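Local coordinates for protein putative pore-forming toxin (PDB 3KOG) that is of unproven function but may be a pore-forming toxin of Bacteroides vulgatus, a largely beta-stranded protein that may act on membranes, at residues Val24-Asp27 with Thr32-Thr35; Asp27-Thr32 with Lys67-Ser72; Asn143-Glu146 with Ile152-Ile155; Asn154-Tyr159 with Tyr194-Lys199. All coordinates share one frame; numbering follows the deposited sequence.

All four contacts lie on the same side of the chain's centre. Along the chain, interactions 1 and 2 come first, both starting from strand 18-27 and its turn; interactions 3 and 4 follow, both using helix 150-158. Interactions 1 and 2 share D27 and T32, their centres about 7 Å apart, and the same spacing separates interactions 3 and 4, which share N154 and I155. A28 O of the turn probably accepts a hydrogen bond from N154 ND2 of the helix; separately, K199 NZ, past strand 179-198, probably bonds T70 O of strand 69-77. Interactions 1 and 3, about 18 Å between centres, do not touch. The short helix thus lies between that turn and the long strands 126-143 and 179-198.

Interaction 1: Val24-Asp27 with Thr32-Thr35; sequences VVID and TDVT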
loop_
_atom_site.group_PDB
_atom_site.type_symbol
_atom_site.label_atom_id
_atom_site.label_comp_id
_atom_site.label_asym_id
_atom_site.label_seq_id
_atom_site.Cartn_x
_atom_site.Cartn_y
_atom_site.Cartn_z
ATOM N N VAL A 24 -0.980 9.547 5.861
ATOM C CA VAL A 24 -1.914 10.648 5.802
ATOM C C VAL A 24 -2.352 10.907 7.268
ATOM O O VAL A 24 -2.872 9.970 7.913
ATOM C CB VAL A 24 -3.138 10.270 4.980
ATOM C CG1 VAL A 24 -4.145 11.447 4.958
ATOM C CG2 VAL A 24 -2.750 9.804 3.547
ATOM N N VAL A 25 -2.100 12.114 7.804
ATOM C CA VAL A 25 -2.380 12.413 9.231
ATOM C C VAL A 25 -3.629 13.298 9.294
ATOM O O VAL A 25 -3.658 14.407 8.688
ATOM C CB VAL A 25 -1.208 13.133 9.951
ATOM C CG1 VAL A 25 -1.509 13.320 11.468
ATOM C CG2 VAL A 25 0.123 12.352 9.737
ATOM N N ILE A 26 -4.628 12.825 10.037
ATOM C CA ILE A 26 -5.906 13.520 10.168
ATOM C C ILE A 26 -6.116 14.014 11.586
ATOM O O ILE A 26 -6.058 13.247 12.559
ATOM C CB ILE A 26 -7.109 12.618 9.782
ATOM C CG1 ILE A 26 -6.965 12.096 8.368
ATOM C CG2 ILE A 26 -8.496 13.343 10.008
ATOM C CD1 ILE A 26 -6.825 13.171 7.239
ATOM N N ASP A 27 -6.386 15.303 11.703
ATOM C CA ASP A 27 -6.742 15.860 12.952
ATOM C C ASP A 27 -8.260 15.660 13.116
ATOM O O ASP A 27 -9.035 16.299 12.432
ATOM C CB ASP A 27 -6.394 17.336 12.946
ATOM C CG ASP A 27 -6.827 18.046 14.187
ATOM O OD1 ASP A 27 -7.360 17.453 15.148
ATOM O OD2 ASP A 27 -6.603 19.255 14.204
ATOM N N THR A 32 -9.343 17.594 9.426
ATOM C CA THR A 32 -8.404 18.269 8.536
ATOM C C THR A 32 -7.203 17.332 8.277
ATOM O O THR A 32 -6.718 16.731 9.213
ATOM C CB THR A 32 -7.907 19.557 9.215
ATOM O OG1 THR A 32 -8.970 20.509 9.338
ATOM C CG2 THR A 32 -6.736 20.212 8.437
ATOM N N ASP A 33 -6.750 17.232 7.043
ATOM C CA ASP A 33 -5.480 16.549 6.711
ATOM C C ASP A 33 -4.332 17.480 7.116
ATOM O O ASP A 33 -4.110 18.534 6.487
ATOM C CB ASP A 33 -5.462 16.230 5.217
ATOM C CG ASP A 33 -4.202 15.482 4.771
ATOM O OD1 ASP A 33 -3.164 15.577 5.428
ATOM O OD2 ASP A 33 -4.232 14.801 3.727
ATOM N N VAL A 34 -3.610 17.121 8.170
ATOM C CA VAL A 34 -2.519 17.951 8.719
ATOM C C VAL A 34 -1.146 17.347 8.452
ATOM O O VAL A 34 -0.133 17.770 9.059
ATOM C CB VAL A 34 -2.715 18.239 10.218
ATOM C CG1 VAL A 34 -4.058 19.023 10.426
ATOM C CG2 VAL A 34 -2.664 16.939 11.103
ATOM N N THR A 35 -1.106 16.435 7.477
ATOM C CA THR A 35 0.077 15.632 7.203
ATOM C C THR A 35 1.300 16.548 7.003
ATOM O O THR A 35 2.363 16.278 7.557
ATOM C CB THR A 35 -0.058 14.788 5.943
ATOM O OG1 THR A 35 -1.215 13.924 6.024
ATOM C CG2 THR A 35 1.277 13.970 5.713
#
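The hydroxyl of T35 meets the edge of strand 18-27 at V25, where OG1 accepts from the backbone N-H of V25 at 2.7 Å in a nearly straight bond (170°). The same OG1 donates to D33 OD1 at 2.6 Å, on the syn side but tilted from the carboxylate plane, tying strand 18-27 to the D33 side chain. D33 OD1 also accepts from the backbone N of T35, which closes an Asx turn. D33 has its CG anti to the backbone N (chi1 -178°), a setting that carries the carboxylate alongside the chain toward T35 and brings OD2 to 3.6 Å from V24 CG1; the two side chains cross at about a right angle. I26 comes to D33 from the same face of the sheet, laying CD1 against D33 CA at 3.7 Å. The backbones form the beta hairpin of strands 18-27 and 32-33: D27 and T32 are an antiparallel hydrogen-bonded pair, I26 and D33 the non-hydrogen-bonded pair next to it. Past D33 the regular pairing ends, yet V34 N still donates to V25 O at 2.8 Å. V34 turns its two methyls to different partners, CG2 crossing V25 CG1 at 3.8 Å and CG1 touching D27 CB at the same distance. Y66 and I40, from strands 58-66 and 39-42, pack against this apolar side, while the D33 carbonyl holds a glycerol, probably from crystallisation.

Interaction 2: Asp27-Thr32 with Lys67-Ser72; sequences DATTGT and KGMTGS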
loop_
_atom_site.group_PDB
_atom_site.type_symbol
_atom_site.label_atom_id
_atom_site.label_comp_id
_atom_site.label_asym_id
_atom_site.label_seq_id
_atom_site.Cartn_x
_atom_site.Cartn_y
_atom_site.Cartn_z
ATOM N N ASP A 27 -6.386 15.303 11.703
ATOM C CA ASP A 27 -6.742 15.860 12.952
ATOM C C ASP A 27 -8.260 15.660 13.116
ATOM O O ASP A 27 -9.035 16.299 12.432
ATOM C CB ASP A 27 -6.394 17.336 12.946
ATOM C CG ASP A 27 -6.827 18.046 14.187
ATOM O OD1 ASP A 27 -7.360 17.453 15.148
ATOM O OD2 ASP A 27 -6.603 19.255 14.204
ATOM N N ALA A 28 -8.630 14.791 14.019
ATOM C CA ALA A 28 -10.022 14.340 14.199
ATOM C C ALA A 28 -10.882 15.435 14.762
ATOM O O ALA A 28 -12.131 15.386 14.660
ATOM C CB ALA A 28 -10.050 13.105 15.137
ATOM N N THR A 29 -10.252 16.410 15.398
ATOM C CA THR A 29 -11.036 17.414 16.049
ATOM C C THR A 29 -11.685 18.305 15.017
ATOM O O THR A 29 -12.781 18.845 15.230
ATOM C CB THR A 29 -10.236 18.154 17.142
ATOM O OG1 THR A 29 -9.124 18.788 16.568
ATOM C CG2 THR A 29 -9.757 17.097 18.217
ATOM N N THR A 30 -11.078 18.392 13.858
ATOM C CA THR A 30 -11.628 19.194 12.826
ATOM C C THR A 30 -11.894 18.487 11.496
ATOM O O THR A 30 -12.580 19.026 10.631
ATOM C CB THR A 30 -10.714 20.393 12.680
ATOM O OG1 THR A 30 -11.314 21.342 11.809
ATOM C CG2 THR A 30 -9.365 19.984 12.196
ATOM N N GLY A 31 -11.358 17.290 11.326
ATOM C CA GLY A 31 -11.442 16.570 10.076
ATOM C C GLY A 31 -10.438 16.984 9.018
ATOM O O GLY A 31 -10.632 16.695 7.859
ATOM N N THR A 32 -9.343 17.594 9.426
ATOM C CA THR A 32 -8.404 18.269 8.536
ATOM C C THR A 32 -7.203 17.332 8.277
ATOM O O THR A 32 -6.718 16.731 9.213
ATOM C CB THR A 32 -7.907 19.557 9.215
ATOM O OG1 THR A 32 -8.970 20.509 9.338
ATOM C CG2 THR A 32 -6.736 20.212 8.437
ATOM N N LYS A 67 0.082 19.570 17.513
ATOM C CA LYS A 67 -0.580 20.339 18.569
ATOM C C LYS A 67 -0.762 19.534 19.843
ATOM O O LYS A 67 -1.838 19.553 20.465
ATOM C CB LYS A 67 -1.901 20.897 18.044
ATOM C CG LYS A 67 -1.631 21.946 16.995
ATOM C CD LYS A 67 -2.862 22.640 16.511
ATOM C CE LYS A 67 -2.449 23.847 15.721
ATOM N NZ LYS A 67 -3.597 24.510 15.138
ATOM N N GLY A 68 0.291 18.818 20.237
ATOM C CA GLY A 68 0.209 18.041 21.484
ATOM C C GLY A 68 -0.584 16.732 21.396
ATOM O O GLY A 68 -0.654 16.015 22.378
HETATM N N MSE A 69 -1.199 16.432 20.247
HETATM C CA MSE A 69 -1.875 15.172 20.040
HETATM C C MSE A 69 -0.868 14.189 19.402
HETATM O O MSE A 69 -0.051 14.597 18.588
HETATM C CB MSE A 69 -3.085 15.363 19.127
HETATM C CG MSE A 69 -4.347 16.083 19.789
HETATM SE SE MSE A 69 -5.594 16.438 18.428
HETATM C CE MSE A 69 -4.729 17.798 17.403
ATOM N N THR A 70 -0.892 12.934 19.820
ATOM C CA THR A 70 -0.085 11.859 19.231
ATOM C C THR A 70 -0.993 10.741 18.727
ATOM O O THR A 70 -2.091 10.494 19.291
ATOM C CB THR A 70 0.855 11.257 20.282
ATOM O OG1 THR A 70 0.055 10.623 21.300
ATOM C CG2 THR A 70 1.723 12.366 20.911
ATOM N N GLY A 71 -0.560 10.061 17.674
ATOM C CA GLY A 71 -1.319 8.949 17.156
ATOM C C GLY A 71 -0.381 8.060 16.360
ATOM O O GLY A 71 0.695 8.496 15.980
ATOM N N SER A 72 -0.815 6.824 16.158
ATOM C CA SER A 72 0.001 5.815 15.536
ATOM C C SER A 72 -0.871 4.846 14.719
ATOM O O SER A 72 -2.051 4.685 14.979
ATOM C CB SER A 72 0.838 5.111 16.606
ATOM O OG SER A 72 0.077 4.133 17.307
#
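D27 OD1 is gripped twice by T29 and is also the oxygen that the selenomethionine M69 approaches most closely. T29 OG1 donates to it at 2.6 Å from the syn side but tilted out of the carboxylate plane, and T29 N at 3.1 Å from above that plane; both donors come from the same face, and together they limit the rotation of the carboxylate. Against this polar group lies the end of M69. Its chain runs out extended as far as SE and then bends at the last torsion (chi3 -69°), which places the methyl CE over the face of the carboxylate opposite the T29 donors: CE sits 3.5 Å from D27 OD1 and 3.8 Å from D27 CG, with the two side chains crossing at about a right angle. The contact is van der Waals packing, and no hydrogen bond spans the segments. SE lies 4.2 Å from T29 CG2, a looser approach to a residue whose CB points toward M69. The backbone carbonyl of D27 is shared as well, accepting from G31 N at 2.8 Å and, at longer range, from T30 N and T32 N. Y66 of strand 58-66 also packs on D27. K67 NZ stands 6.1 Å from D27 OD2, which might add a mild long-range attraction. Strand 69-77, at the margin of a three-stranded antiparallel sheet, thereby places a selenomethionine against the turn between strands 18-27 and 32-33, a turn that combines an Asx turn at D27 and T29 with a G1 beta bulge, in which G31 and T32 both face D27.

Interaction 3: Asn143-Glu146 with Ile152-Ile155; sequences NDYE and IKNI
Y145 and I152 meet through a CH-pi contact, with the isoleucine methyl CG2 over the middle of the tyrosine ring. Y145 CB packs on I156 CD1 at 3.7 Å, and from there the tyrosine extends with CG anti to the backbone N (chi1 -179°), which carries the ring from the loop toward helix 150-158. CG already lies 3.8 Å from I152 CG2. Of the ring carbons further out, CD2 and CE2 are nearest to that methyl, CE2 at 3.6 Å, but CD1, CE1 and CZ are scarcely more distant. This evenness reflects a methyl almost centred on the ring: CG2 is 3.5 Å from the centroid and only 9° off the normal. Near the ring plane, K153 CG comes to 4.0 Å from Y145 CE2, so the aliphatic part of the lysine borders the ring edge there. Toward the tip, I152 CD1 takes over from CG2, lying 3.7 Å from Y145 OH. The hydroxyl has its polar partner in the backbone N of D149, just before the helix. At the root of the side chain, the backbone N of Y145 donates to N143 OD1 from above the amide plane, forming an Asx turn that shapes the loop as it leaves strand 126-143. Y145 also packs on A209 of strand 207-225, while I152 continues inward to V208, F98 and I196, joining the loop and helix to the strands beneath.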
loop_
_atom_site.group_PDB
_atom_site.type_symbol
_atom_site.label_atom_id
_atom_site.label_comp_id
_atom_site.label_asym_id
_atom_site.label_seq_id
_atom_site.Cartn_x
_atom_site.Cartn_y
_atom_site.Cartn_z
ATOM N N ASN A 143 -20.718 0.651 10.033
ATOM C CA ASN A 143 -20.515 1.636 11.055
ATOM C C ASN A 143 -21.571 1.479 12.124
ATOM O O ASN A 143 -22.745 1.714 11.860
ATOM C CB ASN A 143 -20.575 3.025 10.423
ATOM C CG ASN A 143 -20.536 4.130 11.426
ATOM O OD1 ASN A 143 -20.217 3.934 12.600
ATOM N ND2 ASN A 143 -20.819 5.345 10.956
ATOM N N ASP A 144 -21.130 1.100 13.327
ATOM C CA ASP A 144 -22.050 0.796 14.416
ATOM C C ASP A 144 -22.276 2.016 15.340
ATOM O O ASP A 144 -23.027 1.929 16.320
ATOM C CB ASP A 144 -21.540 -0.432 15.192
ATOM C CG ASP A 144 -21.459 -1.722 14.318
ATOM O OD1 ASP A 144 -21.933 -1.758 13.155
ATOM O OD2 ASP A 144 -20.921 -2.728 14.823
ATOM N N TYR A 145 -21.643 3.156 15.030
ATOM C CA TYR A 145 -21.785 4.361 15.862
ATOM C C TYR A 145 -23.093 5.128 15.630
ATOM O O TYR A 145 -23.402 5.551 14.514
ATOM C CB TYR A 145 -20.608 5.307 15.653
ATOM C CG TYR A 145 -20.683 6.550 16.497
ATOM C CD1 TYR A 145 -20.644 6.466 17.889
ATOM C CD2 TYR A 145 -20.801 7.806 15.918
ATOM C CE1 TYR A 145 -20.726 7.604 18.674
ATOM C CE2 TYR A 145 -20.863 8.954 16.698
ATOM C CZ TYR A 145 -20.833 8.828 18.080
ATOM O OH TYR A 145 -20.896 9.943 18.861
ATOM N N GLU A 146 -23.855 5.307 16.713
ATOM C CA GLU A 146 -25.173 5.945 16.655
ATOM C C GLU A 146 -25.239 7.322 17.338
ATOM O O GLU A 146 -26.313 7.905 17.479
ATOM C CB GLU A 146 -26.230 4.984 17.234
ATOM C CG GLU A 146 -26.320 3.606 16.530
ATOM C CD GLU A 146 -26.894 3.669 15.091
ATOM O OE1 GLU A 146 -27.111 4.792 14.550
ATOM O OE2 GLU A 146 -27.142 2.580 14.499
ATOM N N ILE A 152 -15.829 11.770 16.864
ATOM C CA ILE A 152 -15.989 10.359 16.519
ATOM C C ILE A 152 -16.378 10.245 15.028
ATOM O O ILE A 152 -15.789 9.454 14.263
ATOM C CB ILE A 152 -17.005 9.662 17.406
ATOM C CG1 ILE A 152 -16.434 9.509 18.828
ATOM C CG2 ILE A 152 -17.358 8.298 16.786
ATOM C CD1 ILE A 152 -17.487 9.087 19.901
ATOM N N LYS A 153 -17.327 11.077 14.610
ATOM C CA LYS A 153 -17.748 11.085 13.204
ATOM C C LYS A 153 -16.591 11.426 12.264
ATOM O O LYS A 153 -16.472 10.830 11.184
ATOM C CB LYS A 153 -18.957 12.017 12.973
ATOM C CG LYS A 153 -20.220 11.498 13.695
ATOM C CD LYS A 153 -21.495 12.358 13.443
ATOM C CE LYS A 153 -21.372 13.755 14.010
ATOM N NZ LYS A 153 -22.708 14.531 13.980
ATOM N N ASN A 154 -15.733 12.359 12.666
ATOM C CA ASN A 154 -14.593 12.742 11.830
ATOM C C ASN A 154 -13.594 11.598 11.622
ATOM O O ASN A 154 -13.019 11.417 10.519
ATOM C CB ASN A 154 -13.864 13.966 12.442
ATOM C CG ASN A 154 -14.636 15.269 12.251
ATOM O OD1 ASN A 154 -15.499 15.338 11.395
ATOM N ND2 ASN A 154 -14.329 16.294 13.043
ATOM N N ILE A 155 -13.362 10.865 12.712
ATOM C CA ILE A 155 -12.520 9.688 12.680
ATOM C C ILE A 155 -13.048 8.663 11.673
ATOM O O ILE A 155 -12.312 8.141 10.813
ATOM C CB ILE A 155 -12.395 9.065 14.109
ATOM C CG1 ILE A 155 -11.673 10.013 15.053
ATOM C CG2 ILE A 155 -11.575 7.759 14.038
ATOM C CD1 ILE A 155 -11.567 9.584 16.555
#

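Interaction 4: Asn154-Tyr159 with Tyr194-Lys199; sequences NIIDAY and YQIIEK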
loop_
_atom_site.group_PDB
_atom_site.type_symbol
_atom_site.label_atom_id
_atom_site.label_comp_id
_atom_site.label_asym_id
_atom_site.label_seq_id
_atom_site.Cartn_x
_atom_site.Cartn_y
_atom_site.Cartn_z
ATOM N N ASN A 154 -15.733 12.359 12.666
ATOM C CA ASN A 154 -14.593 12.742 11.830
ATOM C C ASN A 154 -13.594 11.598 11.622
ATOM O O ASN A 154 -13.019 11.417 10.519
ATOM C CB ASN A 154 -13.864 13.966 12.442
ATOM C CG ASN A 154 -14.636 15.269 12.251
ATOM O OD1 ASN A 154 -15.499 15.338 11.395
ATOM N ND2 ASN A 154 -14.329 16.294 13.043
ATOM N N ILE A 155 -13.362 10.865 12.712
ATOM C CA ILE A 155 -12.520 9.688 12.680
ATOM C C ILE A 155 -13.048 8.663 11.673
ATOM O O ILE A 155 -12.312 8.141 10.813
ATOM C CB ILE A 155 -12.395 9.065 14.109
ATOM C CG1 ILE A 155 -11.673 10.013 15.053
ATOM C CG2 ILE A 155 -11.575 7.759 14.038
ATOM C CD1 ILE A 155 -11.567 9.584 16.555
ATOM N N ILE A 156 -14.336 8.343 11.771
ATOM C CA ILE A 156 -14.917 7.374 10.841
ATOM C C ILE A 156 -14.844 7.867 9.397
ATOM O O ILE A 156 -14.449 7.116 8.515
ATOM C CB ILE A 156 -16.372 6.952 11.242
ATOM C CG1 ILE A 156 -16.326 6.387 12.653
ATOM C CG2 ILE A 156 -16.883 5.883 10.260
ATOM C CD1 ILE A 156 -17.724 6.179 13.420
ATOM N N ASP A 157 -15.162 9.138 9.178
ATOM C CA ASP A 157 -15.141 9.733 7.821
ATOM C C ASP A 157 -13.753 9.730 7.175
ATOM O O ASP A 157 -13.629 9.738 5.968
ATOM C CB ASP A 157 -15.655 11.184 7.861
ATOM C CG ASP A 157 -17.136 11.275 8.164
ATOM O OD1 ASP A 157 -17.836 10.235 8.066
ATOM O OD2 ASP A 157 -17.611 12.389 8.499
ATOM N N ALA A 158 -12.721 9.694 7.995
ATOM C CA ALA A 158 -11.347 9.730 7.542
ATOM C C ALA A 158 -11.028 8.482 6.757
ATOM O O ALA A 158 -10.158 8.517 5.893
ATOM C CB ALA A 158 -10.396 9.881 8.738
ATOM N N TYR A 159 -11.747 7.390 7.032
ATOM C CA TYR A 159 -11.622 6.127 6.326
ATOM C C TYR A 159 -12.599 5.966 5.140
ATOM O O TYR A 159 -12.628 4.887 4.484
ATOM C CB TYR A 159 -11.796 4.953 7.318
ATOM C CG TYR A 159 -10.688 4.883 8.315
ATOM C CD1 TYR A 159 -10.783 5.574 9.490
ATOM C CD2 TYR A 159 -9.513 4.176 8.069
ATOM C CE1 TYR A 159 -9.794 5.569 10.385
ATOM C CE2 TYR A 159 -8.512 4.139 9.023
ATOM C CZ TYR A 159 -8.669 4.848 10.173
ATOM O OH TYR A 159 -7.711 4.879 11.163
ATOM N N TYR A 194 -12.046 -1.694 12.880
ATOM C CA TYR A 194 -11.467 -0.767 13.809
ATOM C C TYR A 194 -12.406 -0.549 14.982
ATOM O O TYR A 194 -13.631 -0.512 14.821
ATOM C CB TYR A 194 -11.229 0.615 13.170
ATOM C CG TYR A 194 -10.205 0.661 12.064
ATOM C CD1 TYR A 194 -10.540 0.320 10.773
ATOM C CD2 TYR A 194 -8.846 0.934 12.332
ATOM C CE1 TYR A 194 -9.578 0.339 9.761
ATOM C CE2 TYR A 194 -7.914 0.923 11.310
ATOM C CZ TYR A 194 -8.298 0.625 10.043
ATOM O OH TYR A 194 -7.347 0.599 9.017
ATOM N N GLN A 195 -11.826 -0.316 16.160
ATOM C CA GLN A 195 -12.575 0.277 17.265
ATOM C C GLN A 195 -12.019 1.666 17.546
ATOM O O GLN A 195 -10.777 1.924 17.442
ATOM C CB GLN A 195 -12.457 -0.546 18.540
ATOM C CG GLN A 195 -13.195 -1.843 18.511
ATOM C CD GLN A 195 -13.238 -2.451 19.898
ATOM O OE1 GLN A 195 -12.228 -2.545 20.561
ATOM N NE2 GLN A 195 -14.406 -2.822 20.348
ATOM N N ILE A 196 -12.930 2.554 17.910
ATOM C CA ILE A 196 -12.565 3.854 18.409
ATOM C C ILE A 196 -12.600 3.729 19.925
ATOM O O ILE A 196 -13.596 3.298 20.479
ATOM C CB ILE A 196 -13.505 4.936 17.912
ATOM C CG1 ILE A 196 -13.329 5.052 16.389
ATOM C CG2 ILE A 196 -13.187 6.272 18.647
ATOM C CD1 ILE A 196 -14.353 5.871 15.694
ATOM N N ILE A 197 -11.495 4.072 20.572
ATOM C CA ILE A 197 -11.311 3.829 22.009
ATOM C C ILE A 197 -10.912 5.115 22.742
ATOM O O ILE A 197 -10.157 5.926 22.239
ATOM C CB ILE A 197 -10.241 2.744 22.279
ATOM C CG1 ILE A 197 -10.607 1.461 21.561
ATOM C CG2 ILE A 197 -10.100 2.486 23.827
ATOM C CD1 ILE A 197 -9.476 0.463 21.522
ATOM N N GLU A 198 -11.457 5.300 23.935
ATOM C CA GLU A 198 -11.158 6.482 24.744
ATOM C C GLU A 198 -9.697 6.530 25.172
ATOM O O GLU A 198 -9.144 5.521 25.578
ATOM C CB GLU A 198 -12.034 6.459 25.969
ATOM C CG GLU A 198 -13.518 6.646 25.651
ATOM C CD GLU A 198 -14.385 6.436 26.858
ATOM O OE1 GLU A 198 -13.931 5.759 27.804
ATOM O OE2 GLU A 198 -15.522 6.925 26.861
ATOM N N LYS A 199 -9.056 7.689 25.009
ATOM C CA LYS A 199 -7.742 7.911 25.622
ATOM C C LYS A 199 -7.988 8.096 27.122
ATOM O O LYS A 199 -8.961 8.742 27.503
ATOM C CB LYS A 199 -7.057 9.153 25.046
ATOM C CG LYS A 199 -6.689 9.034 23.560
ATOM C CD LYS A 199 -5.552 9.978 23.186
ATOM C CE LYS A 199 -5.047 9.665 21.792
ATOM N NZ LYS A 199 -3.660 10.145 21.508
#
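I196 has its CG1 anti to the carbonyl carbon (chi1 -66°) and then runs straight on (chi2 169°), which extends CD1 from strand 179-198 toward helix 150-158. There it lands between two successive helix residues. CD1 lies 3.7 Å from I155 CG2 and equally 3.7 Å from I156 CG1, meeting a branch methyl of the first and the stem of the second. The chains of I156 and I196 cross at about a right angle, those of I155 and I196 less steeply. The CB of I156 is not directed at the strand, yet its extended chain brings CG1 within reach of I196 CD1.

Further along, Y159 meets Y194 in an oblique aromatic pair, the centroids 4.6 Å apart and the planes at 39°. Y159 CE2 rests over one face of the Y194 ring, 3.7 Å from Y194 CZ and as near to Y194 OH. The hydroxyl end of Y159 overhangs the rim of that ring, OH being 4.0 Å from Y194 CE2. F211 of strand 207-225 meets both rings and extends the aromatic group. I93 of strand 85-94 also touches I155 and Y159, and V140 of strand 126-143 packs on I156 and Y159. No hydrogen bond crosses between the two segments, so apolar and aromatic packing alone joins them. This is the packing of a short helix against a beta sheet, its buried side resting on residues of strands 179-198, 207-225, 126-143 and 85-94.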